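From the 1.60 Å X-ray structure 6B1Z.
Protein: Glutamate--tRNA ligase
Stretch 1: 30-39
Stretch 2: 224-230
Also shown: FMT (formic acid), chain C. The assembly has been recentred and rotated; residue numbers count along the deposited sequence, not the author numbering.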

ATOM      1  N   ARG A  30      -4.970   2.533   0.670  1.00 15.16           N
ATOM      2  CA  ARG A  30      -5.843   3.494  -0.011  1.00 13.13           C
ATOM      3  C   ARG A  30      -7.075   3.813   0.816  1.00 15.55           C
ATOM      4  O   ARG A  30      -7.482   4.982   0.904  1.00 14.96           O
ATOM      5  CB  ARG A  30      -6.252   2.997  -1.394  1.00 14.26           C
ATOM      6  CG  ARG A  30      -6.991   4.092  -2.205  1.00 18.26           C
ATOM      7  CD  ARG A  30      -7.551   3.610  -3.520  1.00 17.74           C
ATOM      8  NE  ARG A  30      -8.459   2.486  -3.327  1.00 18.97           N
ATOM      9  CZ  ARG A  30      -8.986   1.776  -4.315  1.00 16.02           C
ATOM     10  NH1 ARG A  30      -8.756   2.095  -5.589  1.00 16.84           N
ATOM     11  NH2 ARG A  30      -9.760   0.746  -4.016  1.00 19.71           N
ATOM     12  N   THR A  31      -7.691   2.794   1.419  1.00 14.22           N
ATOM     13  CA  THR A  31      -8.852   3.041   2.269  1.00 13.80           C
ATOM     14  C   THR A  31      -8.492   3.954   3.431  1.00 15.67           C
ATOM     15  O   THR A  31      -9.197   4.938   3.710  1.00 15.20           O
ATOM     16  CB  THR A  31      -9.425   1.719   2.766  1.00 13.35           C
ATOM     17  OG1 THR A  31      -9.972   1.012   1.645  1.00 16.16           O
ATOM     18  CG2 THR A  31     -10.535   1.993   3.801  1.00 16.83           C
ATOM     19  N   ALA A  32      -7.383   3.654   4.120  1.00 15.52           N
ATOM     20  CA  ALA A  32      -6.932   4.516   5.205  1.00 13.96           C
ATOM     21  C   ALA A  32      -6.685   5.942   4.720  1.00 15.74           C
ATOM     22  O   ALA A  32      -7.068   6.902   5.397  1.00 15.35           O
ATOM     23  CB  ALA A  32      -5.653   3.945   5.838  1.00 15.06           C
ATOM     24  N   LEU A  33      -6.056   6.098   3.549  1.00 14.03           N
ATOM     25  CA  LEU A  33      -5.787   7.428   3.015  1.00 12.33           C
ATOM     26  C   LEU A  33      -7.073   8.191   2.753  1.00 16.35           C
ATOM     27  O   LEU A  33      -7.192   9.367   3.121  1.00 17.91           O
ATOM     28  CB  LEU A  33      -4.955   7.326   1.735  1.00 15.79           C
ATOM     29  CG  LEU A  33      -4.749   8.648   0.995  1.00 20.02           C
ATOM     30  CD1 LEU A  33      -3.901   9.643   1.798  1.00 18.34           C
ATOM     31  CD2 LEU A  33      -4.122   8.390  -0.352  1.00 20.89           C
ATOM     32  N   TYR A  34      -8.048   7.542   2.106  1.00 16.12           N
ATOM     33  CA  TYR A  34      -9.295   8.247   1.814  1.00 14.24           C
ATOM     34  C   TYR A  34     -10.062   8.578   3.097  1.00 16.87           C
ATOM     35  O   TYR A  34     -10.696   9.640   3.172  1.00 18.41           O
ATOM     36  CB  TYR A  34     -10.145   7.436   0.823  1.00 15.30           C
ATOM     37  CG  TYR A  34      -9.618   7.385  -0.612  1.00 15.83           C
ATOM     38  CD1 TYR A  34      -8.498   8.123  -1.024  1.00 15.45           C
ATOM     39  CD2 TYR A  34     -10.247   6.593  -1.561  1.00 17.97           C
ATOM     40  CE1 TYR A  34      -8.035   8.053  -2.341  1.00 16.90           C
ATOM     41  CE2 TYR A  34      -9.794   6.527  -2.878  1.00 20.20           C
ATOM     42  CZ  TYR A  34      -8.691   7.251  -3.261  1.00 17.54           C
ATOM     43  OH  TYR A  34      -8.271   7.173  -4.560  1.00 19.21           O
ATOM     44  N   ASP A  35     -10.008   7.702   4.114  1.00 16.25           N
ATOM     45  CA  ASP A  35     -10.510   8.059   5.446  1.00 15.73           C
ATOM     46  C   ASP A  35      -9.869   9.343   5.957  1.00 17.40           C
ATOM     47  O   ASP A  35     -10.555  10.263   6.427  1.00 18.01           O
ATOM     48  CB  ASP A  35     -10.197   6.947   6.451  1.00 16.09           C
ATOM     49  CG  ASP A  35     -11.137   5.786   6.385  1.00 19.13           C
ATOM     50  OD1 ASP A  35     -12.360   5.998   6.207  1.00 17.82           O
ATOM     51  OD2 ASP A  35     -10.642   4.639   6.563  1.00 17.07           O
ATOM     52  N   TYR A  36      -8.535   9.383   5.929  1.00 16.17           N
ATOM     53  CA  TYR A  36      -7.789  10.514   6.466  1.00 16.84           C
ATOM     54  C   TYR A  36      -8.102  11.790   5.699  1.00 18.49           C
ATOM     55  O   TYR A  36      -8.414  12.831   6.294  1.00 19.39           O
ATOM     56  CB  TYR A  36      -6.297  10.188   6.401  1.00 16.14           C
ATOM     57  CG  TYR A  36      -5.382  11.218   7.023  1.00 17.06           C
ATOM     58  CD1 TYR A  36      -5.303  11.367   8.401  1.00 18.18           C
ATOM     59  CD2 TYR A  36      -4.582  12.030   6.227  1.00 18.34           C
ATOM     60  CE1 TYR A  36      -4.458  12.298   8.967  1.00 18.63           C
ATOM     61  CE2 TYR A  36      -3.735  12.963   6.782  1.00 18.98           C
ATOM     62  CZ  TYR A  36      -3.679  13.100   8.158  1.00 20.75           C
ATOM     63  OH  TYR A  36      -2.838  14.041   8.717  1.00 24.86           O
ATOM     64  N   LEU A  37      -8.045  11.715   4.368  1.00 16.24           N
ATOM     65  CA  LEU A  37      -8.315  12.890   3.547  1.00 17.43           C
ATOM     66  C   LEU A  37      -9.733  13.392   3.755  1.00 19.89           C
ATOM     67  O   LEU A  37      -9.956  14.604   3.856  1.00 20.44           O
ATOM     68  CB  LEU A  37      -8.075  12.568   2.068  1.00 18.66           C
ATOM     69  CG  LEU A  37      -6.634  12.225   1.656  1.00 16.91           C
ATOM     70  CD1 LEU A  37      -6.556  11.891   0.167  1.00 20.25           C
ATOM     71  CD2 LEU A  37      -5.696  13.382   1.994  1.00 18.50           C
ATOM     72  N   PHE A  38     -10.703  12.478   3.839  1.00 17.87           N
ATOM     73  CA  PHE A  38     -12.090  12.896   4.033  1.00 19.53           C
ATOM     74  C   PHE A  38     -12.275  13.554   5.394  1.00 22.66           C
ATOM     75  O   PHE A  38     -12.919  14.606   5.500  1.00 21.30           O
ATOM     76  CB  PHE A  38     -13.032  11.701   3.873  1.00 18.98           C
ATOM     77  CG  PHE A  38     -14.492  12.068   3.910  1.00 18.73           C
ATOM     78  CD1 PHE A  38     -15.110  12.639   2.814  1.00 18.44           C
ATOM     79  CD2 PHE A  38     -15.251  11.827   5.051  1.00 22.50           C
ATOM     80  CE1 PHE A  38     -16.452  12.975   2.855  1.00 22.50           C
ATOM     81  CE2 PHE A  38     -16.593  12.162   5.088  1.00 23.38           C
ATOM     82  CZ  PHE A  38     -17.189  12.724   3.995  1.00 23.55           C
ATOM     83  N   ALA A  39     -11.699  12.966   6.443  1.00 19.34           N
ATOM     84  CA  ALA A  39     -11.814  13.570   7.771  1.00 21.35           C
ATOM     85  C   ALA A  39     -11.131  14.932   7.820  1.00 20.68           C
ATOM     86  O   ALA A  39     -11.716  15.918   8.291  1.00 24.69           O
ATOM     87  CB  ALA A  39     -11.225  12.635   8.830  1.00 20.32           C
ATOM     88  N   THR A 224     -19.876   8.636  11.138  1.00 17.58           N
ATOM     89  CA  THR A 224     -20.802   9.228  10.173  1.00 15.81           C
ATOM     90  C   THR A 224     -20.659   8.667   8.762  1.00 17.88           C
ATOM     91  O   THR A 224     -21.644   8.653   8.009  1.00 17.25           O
ATOM     92  CB  THR A 224     -20.614  10.748  10.117  1.00 18.18           C
ATOM     93  OG1 THR A 224     -19.290  11.065   9.668  1.00 19.28           O
ATOM     94  CG2 THR A 224     -20.853  11.387  11.490  1.00 21.00           C
ATOM     95  N   HIS A 225     -19.459   8.237   8.378  1.00 17.54           N
ATOM     96  CA  HIS A 225     -19.188   7.782   7.019  1.00 15.48           C
ATOM     97  C   HIS A 225     -18.313   6.547   7.099  1.00 14.64           C
ATOM     98  O   HIS A 225     -17.203   6.607   7.651  1.00 17.16           O
ATOM     99  CB  HIS A 225     -18.488   8.863   6.186  1.00 18.00           C
ATOM    100  CG  HIS A 225     -19.312  10.089   5.957  1.00 17.10           C
ATOM    101  ND1 HIS A 225     -19.524  11.036   6.936  1.00 19.42           N
ATOM    102  CD2 HIS A 225     -19.967  10.530   4.856  1.00 18.04           C
ATOM    103  CE1 HIS A 225     -20.277  12.007   6.449  1.00 21.30           C
ATOM    104  NE2 HIS A 225     -20.552  11.728   5.185  1.00 20.48           N
ATOM    105  N   VAL A 226     -18.806   5.444   6.546  1.00 14.32           N
ATOM    106  CA  VAL A 226     -18.072   4.183   6.479  1.00 14.83           C
ATOM    107  C   VAL A 226     -17.495   4.078   5.073  1.00 16.05           C
ATOM    108  O   VAL A 226     -18.239   3.885   4.107  1.00 16.47           O
ATOM    109  CB  VAL A 226     -18.982   2.989   6.803  1.00 15.62           C
ATOM    110  CG1 VAL A 226     -18.283   1.670   6.525  1.00 16.50           C
ATOM    111  CG2 VAL A 226     -19.435   3.065   8.251  1.00 15.42           C
ATOM    112  N   ILE A 227     -16.174   4.199   4.965  1.00 14.66           N
ATOM    113  CA  ILE A 227     -15.448   4.112   3.704  1.00 16.01           C
ATOM    114  C   ILE A 227     -14.694   2.797   3.716  1.00 16.86           C
ATOM    115  O   ILE A 227     -13.872   2.567   4.609  1.00 18.30           O
ATOM    116  CB  ILE A 227     -14.479   5.288   3.527  1.00 15.08           C
ATOM    117  CG1 ILE A 227     -15.211   6.631   3.605  1.00 16.49           C
ATOM    118  CG2 ILE A 227     -13.713   5.136   2.210  1.00 19.03           C
ATOM    119  CD1 ILE A 227     -14.298   7.873   3.670  1.00 18.20           C
ATOM    120  N   ARG A 228     -14.975   1.926   2.749  1.00 14.45           N
ATOM    121  CA  ARG A 228     -14.389   0.587   2.796  1.00 16.00           C
ATOM    122  C   ARG A 228     -14.395  -0.035   1.404  1.00 16.03           C
ATOM    123  O   ARG A 228     -14.960   0.519   0.457  1.00 16.51           O
ATOM    124  CB  ARG A 228     -15.139  -0.291   3.804  1.00 16.96           C
ATOM    125  CG  ARG A 228     -16.577  -0.569   3.426  1.00 18.91           C
ATOM    126  CD  ARG A 228     -17.320  -1.242   4.582  1.00 16.49           C
ATOM    127  NE  ARG A 228     -18.674  -1.597   4.163  1.00 16.05           N
ATOM    128  CZ  ARG A 228     -19.638  -2.024   4.978  1.00 18.53           C
ATOM    129  NH1 ARG A 228     -19.418  -2.124   6.286  1.00 18.50           N
ATOM    130  NH2 ARG A 228     -20.828  -2.329   4.475  1.00 22.32           N
ATOM    131  N   GLY A 229     -13.752  -1.218   1.289  1.00 16.43           N
ATOM    132  CA  GLY A 229     -13.651  -1.881  -0.000  1.00 15.78           C
ATOM    133  C   GLY A 229     -14.937  -2.556  -0.447  1.00 19.27           C
ATOM    134  O   GLY A 229     -15.790  -2.931   0.360  1.00 17.75           O
ATOM    135  N   GLU A 230     -15.045  -2.767  -1.769  1.00 17.12           N
ATOM    136  CA  GLU A 230     -16.253  -3.382  -2.313  1.00 17.88           C
ATOM    137  C   GLU A 230     -16.400  -4.855  -1.928  1.00 19.77           C
ATOM    138  O   GLU A 230     -17.471  -5.425  -2.170  1.00 20.35           O
ATOM    139  CB  GLU A 230     -16.310  -3.223  -3.834  1.00 27.66           C
ATOM    140  CG  GLU A 230     -15.322  -4.065  -4.601  1.00 24.48           C
ATOM    141  CD  GLU A 230     -15.572  -4.057  -6.111  1.00 22.99           C
ATOM    142  OE1 GLU A 230     -16.739  -4.205  -6.549  1.00 35.09           O
ATOM    143  OE2 GLU A 230     -14.587  -3.932  -6.861  1.00 28.37           O
TER
HETATM  144  C   FMT C 602     -15.740  -2.277   7.491  1.00 21.69           C
HETATM  145  O1  FMT C 602     -14.974  -1.337   7.248  1.00 23.95           O
HETATM  146  O2  FMT C 602     -16.936  -2.140   7.794  1.00 21.09           O
HETATM  147  O   HOH W   1     -14.803   5.167   7.562  1.00 16.35           O
HETATM  148  O   HOH W   2     -12.245   2.576   6.614  1.00 18.42           O

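Residues 30-39 lie within a continuous helix, and residues 225-229 form a strand that runs nearly antiparallel to it: the angle between their N-to-C directions is 158°, and the axes approach to 8.2 Å. The helical assignment rests on i to i+4 hydrogen bonds, such as Phe38 N to Tyr34 O at 2.9 Å. The register is given by two close backbone pairs, Thr31 CA to Arg228 CA at 6.1 Å and Asp35 CA to Ile227 CA at 6.6 Å. No direct hydrogen bond joins the stretches; the contact, which buries 324 Å² in total, is made by packing and by water.

Ile227 contributes the most, with 104 Å² covered by the helix. Its CA-to-CB bond points toward the helix, whereas those of its neighbours Val226 and Arg228 point away, as the alternation of a strand requires. With chi1 at m and chi2 at t, Ile227 CD1 lies 4.0 Å from Phe38 CB and 4.0 Å from Tyr34 O. Tyr34 O accepts the helical hydrogen bond from Phe38 N; its approach to the CD1 methyl of Ile227, which has no polar hydrogen to offer, is van der Waals packing. A looser apolar contact, Tyr34 CB to Ile227 CG2 at 4.5 Å, extends the patch.

Phe38 follows with 68 Å². Its chi1 at t directs the ring toward His225, and the aromatic pair is edge-to-face: the centroids are 4.7 Å apart, the planes meet at 58°, and Phe38 CE2 lies over one face of the imidazole, 3.5 Å from His225 CG. Such a tilt brings the electropositive rim of the phenyl ring against the π cloud of the histidine. The imidazole is further held by a 2.7 Å hydrogen bond between His225 ND1 and Thr224 OG1.

Thr31, with 45 Å² covered by the strand, closes the other end. Its CA-to-CB bond points toward the strand, and its methyl packs against the strand backbone by van der Waals contact, without a hydrogen bond: Thr31 CG2 lies 3.5 Å from Ile227 O and 4.2 Å from Arg228 CA.

Polar linkage falls to Asp35, whose CA-to-CB bond points sideways although the carboxylate comes nearer. Asp35 OD1 sits 3.5 Å from Ile227 CB, and both oxygens reach the strand backbone through solvent. Water 1 lies 2.9 Å from Asp35 OD1, 2.8 Å from His225 O and 3.1 Å from Ile227 N, accepting from that amide. Water 2 lies 2.6 Å from both Asp35 OD2 and Ile227 O. The two waters thus link the acidic side chain to backbone polar groups that the helix does not contact by direct hydrogen bonds.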